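Local coordinates for putative nucleolar GTP-binding protein 1 (Plasmodium falciparum, PDB 2QU8) that binds GDP in this crystal and is probably a nucleolar GTPase that, like its NOG1 relatives, may act in ribosome assembly, at residues Ser35-Val40 and Ile130-Ser135; Pro84-Arg89 and Thr96-Thr101; Leu166-Ile171 and Ile179-Phe184. One frame throughout, in Å; residues are numbered along the deposited sequence.

Interaction 1: residues Ser35-Val40 and Ile130-Ser135; sequences SGAPNV and INLFYS. With GDP (guanosine-5'-diphosphate), chain B.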
loop_
_atom_site.group_PDB
_atom_site.type_symbol
_atom_site.label_atom_id
_atom_site.label_comp_id
_atom_site.label_asym_id
_atom_site.label_seq_id
_atom_site.Cartn_x
_atom_site.Cartn_y
_atom_site.Cartn_z
ATOM N N SER A 35 -1.774 0.732 -3.603
ATOM C CA SER A 35 -1.379 1.866 -4.432
ATOM C C SER A 35 -0.326 1.418 -5.449
ATOM O O SER A 35 0.319 0.386 -5.271
ATOM C CB SER A 35 -0.860 2.997 -3.540
ATOM O OG SER A 35 -0.468 4.129 -4.301
ATOM N N GLY A 36 -0.158 2.191 -6.516
ATOM C CA GLY A 36 0.724 1.812 -7.608
ATOM C C GLY A 36 0.110 2.141 -8.951
ATOM O O GLY A 36 -1.109 2.305 -9.056
ATOM N N ALA A 37 0.952 2.232 -9.978
ATOM C CA ALA A 37 0.519 2.603 -11.330
ATOM C C ALA A 37 -0.533 1.646 -11.895
ATOM O O ALA A 37 -0.691 0.530 -11.389
ATOM C CB ALA A 37 1.715 2.690 -12.257
ATOM N N PRO A 38 -1.295 2.097 -12.921
ATOM C CA PRO A 38 -2.198 1.167 -13.585
ATOM C C PRO A 38 -1.457 -0.060 -14.118
ATOM O O PRO A 38 -0.341 0.059 -14.624
ATOM C CB PRO A 38 -2.770 1.994 -14.743
ATOM C CG PRO A 38 -2.670 3.419 -14.265
ATOM C CD PRO A 38 -1.371 3.451 -13.510
ATOM N N ASN A 39 -2.094 -1.219 -13.966
ATOM C CA ASN A 39 -1.646 -2.502 -14.527
ATOM C C ASN A 39 -0.418 -3.127 -13.863
ATOM O O ASN A 39 0.271 -3.956 -14.462
ATOM C CB ASN A 39 -1.506 -2.427 -16.054
ATOM C CG ASN A 39 -2.821 -2.063 -16.724
ATOM O OD1 ASN A 39 -2.964 -0.976 -17.273
ATOM N ND2 ASN A 39 -3.799 -2.952 -16.634
ATOM N N VAL A 40 -0.178 -2.754 -12.613
ATOM C CA VAL A 40 0.952 -3.329 -11.854
ATOM C C VAL A 40 0.578 -4.580 -11.080
ATOM O O VAL A 40 1.461 -5.271 -10.582
ATOM C CB VAL A 40 1.634 -2.308 -10.904
ATOM C CG1 VAL A 40 2.191 -1.150 -11.696
ATOM C CG2 VAL A 40 0.670 -1.844 -9.790
ATOM N N ILE A 130 8.650 4.741 -9.396
ATOM C CA ILE A 130 9.224 5.306 -8.172
ATOM C C ILE A 130 8.879 6.799 -8.055
ATOM O O ILE A 130 8.489 7.272 -6.985
ATOM C CB ILE A 130 10.740 5.040 -8.071
ATOM C CG1 ILE A 130 10.992 3.551 -7.779
ATOM C CG2 ILE A 130 11.352 5.890 -6.974
ATOM C CD1 ILE A 130 12.477 3.135 -7.744
ATOM N N ASN A 131 9.008 7.533 -9.157
ATOM C CA ASN A 131 8.527 8.910 -9.215
ATOM C C ASN A 131 7.080 9.048 -8.749
ATOM O O ASN A 131 6.751 9.973 -8.009
ATOM C CB ASN A 131 8.685 9.486 -10.621
ATOM C CG ASN A 131 10.129 9.837 -10.958
ATOM O OD1 ASN A 131 11.068 9.492 -10.225
ATOM N ND2 ASN A 131 10.314 10.516 -12.087
ATOM N N LEU A 132 6.214 8.133 -9.184
ATOM C CA LEU A 132 4.829 8.111 -8.709
ATOM C C LEU A 132 4.770 7.937 -7.189
ATOM O O LEU A 132 4.015 8.639 -6.514
ATOM C CB LEU A 132 4.013 7.011 -9.412
ATOM C CG LEU A 132 2.602 6.696 -8.891
ATOM C CD1 LEU A 132 1.691 7.911 -8.930
ATOM C CD2 LEU A 132 1.974 5.540 -9.670
ATOM N N PHE A 133 5.570 7.004 -6.670
ATOM C CA PHE A 133 5.612 6.729 -5.233
ATOM C C PHE A 133 5.948 7.969 -4.402
ATOM O O PHE A 133 5.273 8.257 -3.417
ATOM C CB PHE A 133 6.591 5.599 -4.901
ATOM C CG PHE A 133 6.814 5.421 -3.425
ATOM C CD1 PHE A 133 5.809 4.895 -2.617
ATOM C CD2 PHE A 133 8.011 5.815 -2.835
ATOM C CE1 PHE A 133 5.999 4.746 -1.250
ATOM C CE2 PHE A 133 8.214 5.661 -1.463
ATOM C CZ PHE A 133 7.204 5.125 -0.671
ATOM N N TYR A 134 6.987 8.696 -4.799
ATOM C CA TYR A 134 7.373 9.911 -4.082
ATOM C C TYR A 134 6.274 10.954 -4.158
ATOM O O TYR A 134 5.998 11.651 -3.182
ATOM C CB TYR A 134 8.666 10.502 -4.640
ATOM C CG TYR A 134 9.905 9.653 -4.442
ATOM C CD1 TYR A 134 10.235 9.119 -3.197
ATOM C CD2 TYR A 134 10.764 9.415 -5.499
ATOM C CE1 TYR A 134 11.399 8.342 -3.028
ATOM C CE2 TYR A 134 11.913 8.660 -5.343
ATOM C CZ TYR A 134 12.227 8.122 -4.115
ATOM O OH TYR A 134 13.381 7.370 -4.002
ATOM N N SER A 135 5.640 11.036 -5.321
ATOM C CA SER A 135 4.635 12.050 -5.607
ATOM C C SER A 135 3.390 11.912 -4.730
ATOM O O SER A 135 2.691 12.900 -4.475
ATOM C CB SER A 135 4.275 12.008 -7.097
ATOM O OG SER A 135 2.998 12.552 -7.344
HETATM P PB GDP B . -4.048 -3.227 -11.627
HETATM O O1B GDP B . -4.601 -2.359 -12.746
HETATM O O2B GDP B . -3.036 -2.426 -10.855
HETATM O O3B GDP B . -5.205 -3.565 -10.741
HETATM O O3A GDP B . -3.345 -4.534 -12.234
HETATM P PA GDP B . -4.123 -5.894 -12.646
HETATM O O1A GDP B . -5.416 -5.561 -13.367
HETATM O O2A GDP B . -4.382 -6.747 -11.442
HETATM O "O5'" GDP B . -3.048 -6.542 -13.637
HETATM C "C5'" GDP B . -2.786 -5.929 -14.908
HETATM C "C4'" GDP B . -2.299 -6.970 -15.907
HETATM O "O4'" GDP B . -1.141 -7.627 -15.376
HETATM C "C3'" GDP B . -3.330 -8.067 -16.135
HETATM O "O3'" GDP B . -3.269 -8.487 -17.498
HETATM C "C2'" GDP B . -2.859 -9.183 -15.229
HETATM O "O2'" GDP B . -3.337 -10.460 -15.650
HETATM C "C1'" GDP B . -1.351 -9.040 -15.325
HETATM N N9 GDP B . -0.602 -9.532 -14.154
HETATM C C8 GDP B . -0.982 -9.415 -12.865
HETATM N N7 GDP B . -0.047 -9.951 -12.043
HETATM C C5 GDP B . 0.953 -10.419 -12.816
HETATM C C6 GDP B . 2.251 -11.095 -12.583
HETATM O O6 GDP B . 2.618 -11.361 -11.415
HETATM N N1 GDP B . 2.999 -11.420 -13.653
HETATM C C2 GDP B . 2.616 -11.141 -14.917
HETATM N N2 GDP B . 3.432 -11.495 -15.944
HETATM N N3 GDP B . 1.441 -10.512 -15.197
HETATM C C4 GDP B . 0.587 -10.131 -14.207
#
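The Gly36-Ala37 peptide is the flat group here, and Leu132 lies squarely over one of its faces: the methyl CD2 stands 3.5 Å from Ala37 N, almost straight above it, and 3.9 Å from Gly36 C. On the opposite face sits Val40 CG2, 4.1 Å from Ala37 N, so the peptide is sandwiched between two methyls. Gly36 O takes a hydrogen bond from Lys42 NZ, which also bonds to Ala37 O. Leu132 sends CG anti to its backbone N (chi1 171°), carrying the branch off helix 126-137 toward the loop; CD2 touches Ala37 CB as well, at 3.9 Å. The loop between strand 30-35 and helix 42-49 has the sequence and shape of the P-loop (Walker A) of GTPases, which presents backbone amides to the phosphates. A type II turn from Ala37 to Val40, with Asn39 in the left-handed region, aims two of them at the beta phosphate. Asn39 N donates to GDP O1B at 3.0 Å (N-H...O 146°), while Val40 N makes a weak bond to GDP O2B at 3.4 Å. O1B also lies over one face of the Asn39 carboxamide, 4.0 Å from ND2, and C5' of the GDP is at its edge, 3.6 Å from ND2. Ser43 N, Ser44 OG and Lys42 NZ also bond to the nucleotide.

Interaction 2: residues Pro84-Arg89 and Thr96-Thr101; sequences PGLLDR and TIEMTT
Leu86 and Glu98 bring their CA atoms to 7.4 Å, the nearest CA pair between the irregular loop 84-89 and the first turns of helix 96-106. Leu86 carries the contact with its two methyls forked over the helix. CD1 meets Thr101 CG2 at 3.7 Å, the two side chains crossing at about a right angle; CD2 lies 4.0 Å from Glu98 CG, touching the aliphatic part of that chain. Thr101 can offer its methyl because CG2 is anti to the backbone N, which leaves OG1 to donate to Ile97 O at 2.9 Å. Ile97 O is heavily used, also accepting from Thr100 OG1 and Thr101 N. Within the loop, Arg89 grips Asp88 side-on, NE to OD1 at 2.7 Å and NH2 to OD2 at 2.8 Å. Gly85 N reaches OD2 from the other face of the carboxylate at 2.9 Å, tying Gly85 to Asp88. Pro84 and Gly85 close the DxxG motif of GTPases, so this is probably the start of switch II, with the Leu86 side chain about 12 Å from GDP. The loop leaves strand 76-82 and returns into helix 96-106, where Ile102 packs on both Leu86 and Leu87, while Tyr59 touches Leu86 and Thr101.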
loop_
_atom_site.group_PDB
_atom_site.type_symbol
_atom_site.label_atom_id
_atom_site.label_comp_id
_atom_site.label_asym_id
_atom_site.label_seq_id
_atom_site.Cartn_x
_atom_site.Cartn_y
_atom_site.Cartn_z
ATOM N N PRO A 84 -8.741 2.248 -8.074
ATOM C CA PRO A 84 -8.185 2.635 -9.371
ATOM C C PRO A 84 -8.682 4.031 -9.765
ATOM O O PRO A 84 -9.846 4.370 -9.519
ATOM C CB PRO A 84 -8.698 1.550 -10.330
ATOM C CG PRO A 84 -9.817 0.873 -9.617
ATOM C CD PRO A 84 -9.566 1.032 -8.152
ATOM N N GLY A 85 -7.782 4.840 -10.312
ATOM C CA GLY A 85 -8.090 6.218 -10.676
ATOM C C GLY A 85 -7.681 7.232 -9.624
ATOM O O GLY A 85 -7.519 8.409 -9.937
ATOM N N LEU A 86 -7.505 6.790 -8.375
ATOM C CA LEU A 86 -7.101 7.706 -7.296
ATOM C C LEU A 86 -5.654 7.524 -6.822
ATOM O O LEU A 86 -4.873 8.478 -6.796
ATOM C CB LEU A 86 -8.060 7.610 -6.107
ATOM C CG LEU A 86 -9.512 8.056 -6.298
ATOM C CD1 LEU A 86 -10.266 7.882 -4.985
ATOM C CD2 LEU A 86 -9.597 9.491 -6.766
ATOM N N LEU A 87 -5.295 6.302 -6.452
ATOM C CA LEU A 87 -3.974 6.036 -5.879
ATOM C C LEU A 87 -3.019 5.368 -6.868
ATOM O O LEU A 87 -2.062 4.677 -6.477
ATOM C CB LEU A 87 -4.125 5.235 -4.578
ATOM C CG LEU A 87 -4.891 5.974 -3.466
ATOM C CD1 LEU A 87 -5.021 5.110 -2.231
ATOM C CD2 LEU A 87 -4.210 7.298 -3.114
ATOM N N ASP A 88 -3.273 5.611 -8.152
ATOM C CA ASP A 88 -2.485 5.032 -9.242
ATOM C C ASP A 88 -1.870 6.105 -10.136
ATOM O O ASP A 88 -1.251 5.795 -11.156
ATOM C CB ASP A 88 -3.340 4.067 -10.085
ATOM C CG ASP A 88 -4.578 4.727 -10.683
ATOM O OD1 ASP A 88 -4.842 5.926 -10.409
ATOM O OD2 ASP A 88 -5.289 4.037 -11.439
ATOM N N ARG A 89 -2.053 7.365 -9.748
ATOM C CA ARG A 89 -1.516 8.495 -10.500
ATOM C C ARG A 89 -1.276 9.695 -9.578
ATOM O O ARG A 89 -1.846 9.772 -8.484
ATOM C CB ARG A 89 -2.439 8.865 -11.670
ATOM C CG ARG A 89 -3.879 9.186 -11.288
ATOM C CD ARG A 89 -4.811 8.953 -12.467
ATOM N NE ARG A 89 -5.141 7.534 -12.592
ATOM C CZ ARG A 89 -5.472 6.927 -13.729
ATOM N NH1 ARG A 89 -5.531 7.614 -14.868
ATOM N NH2 ARG A 89 -5.752 5.629 -13.725
ATOM N N THR A 96 -11.044 18.961 -5.809
ATOM C CA THR A 96 -11.260 18.965 -4.350
ATOM C C THR A 96 -11.905 17.669 -3.828
ATOM O O THR A 96 -11.332 17.008 -2.960
ATOM C CB THR A 96 -12.055 20.204 -3.896
ATOM O OG1 THR A 96 -11.492 21.366 -4.505
ATOM C CG2 THR A 96 -11.978 20.371 -2.392
ATOM N N ILE A 97 -13.061 17.295 -4.378
ATOM C CA ILE A 97 -13.774 16.068 -3.978
ATOM C C ILE A 97 -12.909 14.798 -4.054
ATOM O O ILE A 97 -12.954 13.964 -3.143
ATOM C CB ILE A 97 -15.086 15.841 -4.801
ATOM C CG1 ILE A 97 -16.008 17.073 -4.780
ATOM C CG2 ILE A 97 -15.827 14.578 -4.331
ATOM C CD1 ILE A 97 -16.341 17.629 -3.403
ATOM N N GLU A 98 -12.137 14.654 -5.133
ATOM C CA GLU A 98 -11.201 13.531 -5.273
ATOM C C GLU A 98 -10.155 13.552 -4.165
ATOM O O GLU A 98 -9.879 12.521 -3.545
ATOM C CB GLU A 98 -10.519 13.549 -6.649
ATOM C CG GLU A 98 -11.372 12.963 -7.777
ATOM C CD GLU A 98 -10.742 13.134 -9.158
ATOM O OE1 GLU A 98 -10.128 14.192 -9.423
ATOM O OE2 GLU A 98 -10.875 12.207 -9.989
ATOM N N MET A 99 -9.584 14.733 -3.918
ATOM C CA MET A 99 -8.599 14.902 -2.854
ATOM C C MET A 99 -9.119 14.527 -1.478
ATOM O O MET A 99 -8.385 13.918 -0.706
ATOM C CB MET A 99 -8.022 16.321 -2.814
ATOM C CG MET A 99 -6.749 16.515 -3.615
ATOM S SD MET A 99 -5.585 15.140 -3.770
ATOM C CE MET A 99 -5.015 14.862 -2.097
ATOM N N THR A 100 -10.377 14.875 -1.188
ATOM C CA THR A 100 -11.016 14.564 0.099
ATOM C C THR A 100 -11.181 13.063 0.254
ATOM O O THR A 100 -10.997 12.513 1.349
ATOM C CB THR A 100 -12.409 15.234 0.257
ATOM O OG1 THR A 100 -13.354 14.603 -0.619
ATOM C CG2 THR A 100 -12.346 16.717 -0.056
ATOM N N THR A 101 -11.529 12.406 -0.857
ATOM C CA THR A 101 -11.607 10.949 -0.916
ATOM C C THR A 101 -10.230 10.334 -0.655
ATOM O O THR A 101 -10.092 9.449 0.189
ATOM C CB THR A 101 -12.184 10.461 -2.279
ATOM O OG1 THR A 101 -13.393 11.172 -2.581
ATOM C CG2 THR A 101 -12.494 8.984 -2.229
#

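Interaction 3: residues Leu166-Ile171 and Ile179-Phe184; sequences LLIKQI and IKFSSF
Ile168 and Ile171, the helical residues that meet the strand, sit on a turn whose shortest polar bond runs from Gln170 N to Leu166 O at 2.9 Å; Ile171 N bonds to Ile168 O at 3.1 Å and only weakly to Leu167 O. From this turn two gamma methyls reach strand 179-183. Ile168 CG2 comes obliquely to the far end of the Phe181 ring, 3.6 Å from CZ and 3.8 Å from CE2. Its chi1 of -67° sets CG2 anti to the backbone N, and Ile171 repeats the choice. The second methyl, Ile171 CG2, meets Ile179 CD1 at 3.8 Å, the side chains crossing at roughly a right angle. Phe181 and Ile179, two residues apart, point to the same side of the sheet, as strand alternation requires. Strand 145-150, helix 162-174 and strand 179-183 form a beta-alpha-beta crossover, and the last is an outermost strand of the sheet. Strand 145-150 supplies backbone bonds to Lys180 and Ser182, and Phe149, whose ring meets that of Phe181 edge-to-face. Between the side chains only carbon meets carbon, implying that burial of apolar surface, not directional bonding, joins helix and strand, with Phe181 at the exposed margin.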
loop_
_atom_site.group_PDB
_atom_site.type_symbol
_atom_site.label_atom_id
_atom_site.label_comp_id
_atom_site.label_asym_id
_atom_site.label_seq_id
_atom_site.Cartn_x
_atom_site.Cartn_y
_atom_site.Cartn_z
ATOM N N LEU A 166 19.695 1.265 -7.121
ATOM C CA LEU A 166 20.076 2.403 -6.285
ATOM C C LEU A 166 18.946 3.412 -6.111
ATOM O O LEU A 166 18.907 4.123 -5.109
ATOM C CB LEU A 166 21.350 3.075 -6.811
ATOM C CG LEU A 166 22.646 2.363 -6.400
ATOM C CD1 LEU A 166 23.623 2.240 -7.559
ATOM C CD2 LEU A 166 23.302 3.050 -5.199
ATOM N N LEU A 167 18.037 3.476 -7.087
ATOM C CA LEU A 167 16.799 4.260 -6.951
ATOM C C LEU A 167 15.894 3.671 -5.870
ATOM O O LEU A 167 15.327 4.405 -5.060
ATOM C CB LEU A 167 16.035 4.330 -8.277
ATOM C CG LEU A 167 16.467 5.371 -9.311
ATOM C CD1 LEU A 167 15.811 5.068 -10.658
ATOM C CD2 LEU A 167 16.141 6.785 -8.841
ATOM N N ILE A 168 15.763 2.343 -5.882
ATOM C CA ILE A 168 15.045 1.594 -4.843
ATOM C C ILE A 168 15.696 1.789 -3.468
ATOM O O ILE A 168 15.005 2.060 -2.485
ATOM C CB ILE A 168 14.937 0.078 -5.201
ATOM C CG1 ILE A 168 14.030 -0.115 -6.424
ATOM C CG2 ILE A 168 14.417 -0.735 -4.012
ATOM C CD1 ILE A 168 14.188 -1.459 -7.127
ATOM N N LYS A 169 17.024 1.664 -3.414
ATOM C CA LYS A 169 17.784 1.908 -2.182
ATOM C C LYS A 169 17.600 3.337 -1.669
ATOM O O LYS A 169 17.468 3.550 -0.460
ATOM C CB LYS A 169 19.272 1.602 -2.382
ATOM C CG LYS A 169 20.121 1.844 -1.137
ATOM C CD LYS A 169 21.486 1.175 -1.240
ATOM C CE LYS A 169 22.541 1.920 -0.431
ATOM N NZ LYS A 169 22.087 2.307 0.941
ATOM N N GLN A 170 17.575 4.305 -2.586
ATOM C CA GLN A 170 17.338 5.708 -2.226
ATOM C C GLN A 170 16.005 5.946 -1.509
ATOM O O GLN A 170 15.875 6.901 -0.738
ATOM C CB GLN A 170 17.434 6.616 -3.451
ATOM C CG GLN A 170 18.835 7.114 -3.749
ATOM C CD GLN A 170 18.831 8.427 -4.511
ATOM O OE1 GLN A 170 17.884 8.734 -5.245
ATOM N NE2 GLN A 170 19.893 9.214 -4.340
ATOM N N ILE A 171 15.024 5.081 -1.763
ATOM C CA ILE A 171 13.721 5.172 -1.103
ATOM C C ILE A 171 13.875 5.091 0.420
ATOM O O ILE A 171 13.216 5.826 1.156
ATOM C CB ILE A 171 12.726 4.099 -1.638
ATOM C CG1 ILE A 171 12.331 4.421 -3.087
ATOM C CG2 ILE A 171 11.488 3.990 -0.743
ATOM C CD1 ILE A 171 11.456 3.368 -3.762
ATOM N N ILE A 179 9.475 1.285 6.364
ATOM C CA ILE A 179 9.281 0.652 5.065
ATOM C C ILE A 179 9.877 -0.748 5.010
ATOM O O ILE A 179 10.993 -0.967 5.480
ATOM C CB ILE A 179 9.865 1.534 3.912
ATOM C CG1 ILE A 179 8.828 2.564 3.462
ATOM C CG2 ILE A 179 10.318 0.689 2.710
ATOM C CD1 ILE A 179 9.045 3.088 2.053
ATOM N N LYS A 180 9.124 -1.685 4.432
ATOM C CA LYS A 180 9.646 -3.015 4.110
ATOM C C LYS A 180 9.489 -3.330 2.621
ATOM O O LYS A 180 8.661 -2.723 1.936
ATOM C CB LYS A 180 8.967 -4.102 4.963
ATOM C CG LYS A 180 9.187 -3.987 6.475
ATOM C CD LYS A 180 10.672 -3.970 6.849
ATOM C CE LYS A 180 10.898 -3.350 8.228
ATOM N NZ LYS A 180 12.355 -3.134 8.542
ATOM N N PHE A 181 10.291 -4.271 2.126
ATOM C CA PHE A 181 10.206 -4.710 0.736
ATOM C C PHE A 181 9.620 -6.112 0.666
ATOM O O PHE A 181 9.823 -6.912 1.579
ATOM C CB PHE A 181 11.586 -4.692 0.057
ATOM C CG PHE A 181 12.174 -3.309 -0.136
ATOM C CD1 PHE A 181 11.361 -2.194 -0.308
ATOM C CD2 PHE A 181 13.555 -3.136 -0.201
ATOM C CE1 PHE A 181 11.907 -0.927 -0.498
ATOM C CE2 PHE A 181 14.109 -1.870 -0.398
ATOM C CZ PHE A 181 13.281 -0.764 -0.545
ATOM N N SER A 182 8.882 -6.396 -0.408
ATOM C CA SER A 182 8.338 -7.730 -0.676
ATOM C C SER A 182 8.324 -7.978 -2.177
ATOM O O SER A 182 7.849 -7.140 -2.930
ATOM C CB SER A 182 6.907 -7.868 -0.149
ATOM O OG SER A 182 6.865 -8.091 1.249
ATOM N N SER A 183 8.832 -9.126 -2.604
ATOM C CA SER A 183 8.793 -9.511 -4.015
ATOM C C SER A 183 7.814 -10.655 -4.232
ATOM O O SER A 183 7.738 -11.577 -3.417
ATOM C CB SER A 183 10.189 -9.906 -4.508
ATOM O OG SER A 183 11.102 -8.839 -4.312
ATOM N N PHE A 184 7.067 -10.596 -5.334
ATOM C CA PHE A 184 6.052 -11.604 -5.620
ATOM C C PHE A 184 5.581 -11.610 -7.064
ATOM O O PHE A 184 5.953 -10.751 -7.874
ATOM C CB PHE A 184 4.836 -11.465 -4.679
ATOM C CG PHE A 184 4.269 -10.069 -4.600
ATOM C CD1 PHE A 184 3.300 -9.639 -5.517
ATOM C CD2 PHE A 184 4.688 -9.191 -3.602
ATOM C CE1 PHE A 184 2.772 -8.350 -5.450
ATOM C CE2 PHE A 184 4.164 -7.894 -3.522
ATOM C CZ PHE A 184 3.200 -7.474 -4.451
#

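All three contacts belong to one GTPase domain, built round a central mixed sheet. Interaction 2 is nested within the chain between the two halves of interaction 1, and interaction 3 follows both. Interactions 1 and 2 have centres 13 Å apart and join directly: Leu87 O probably accepts from Ser35 OG and Gly36 N, tying the phosphate loop to the presumed switch II. Interaction 3 lies equally far from interaction 1, and there helices 126-137 and 162-174 pack, with Phe133 CE2 3.7 Å from Ile171 CG2. The centres of interactions 2 and 3 are 24 Å apart, their nearest atoms about 13 Å. Helix 126-137 touches the phosphate loop through Leu132 and helix 162-174 through Phe133, serving both interaction 1 and the neighbourhood of interaction 3.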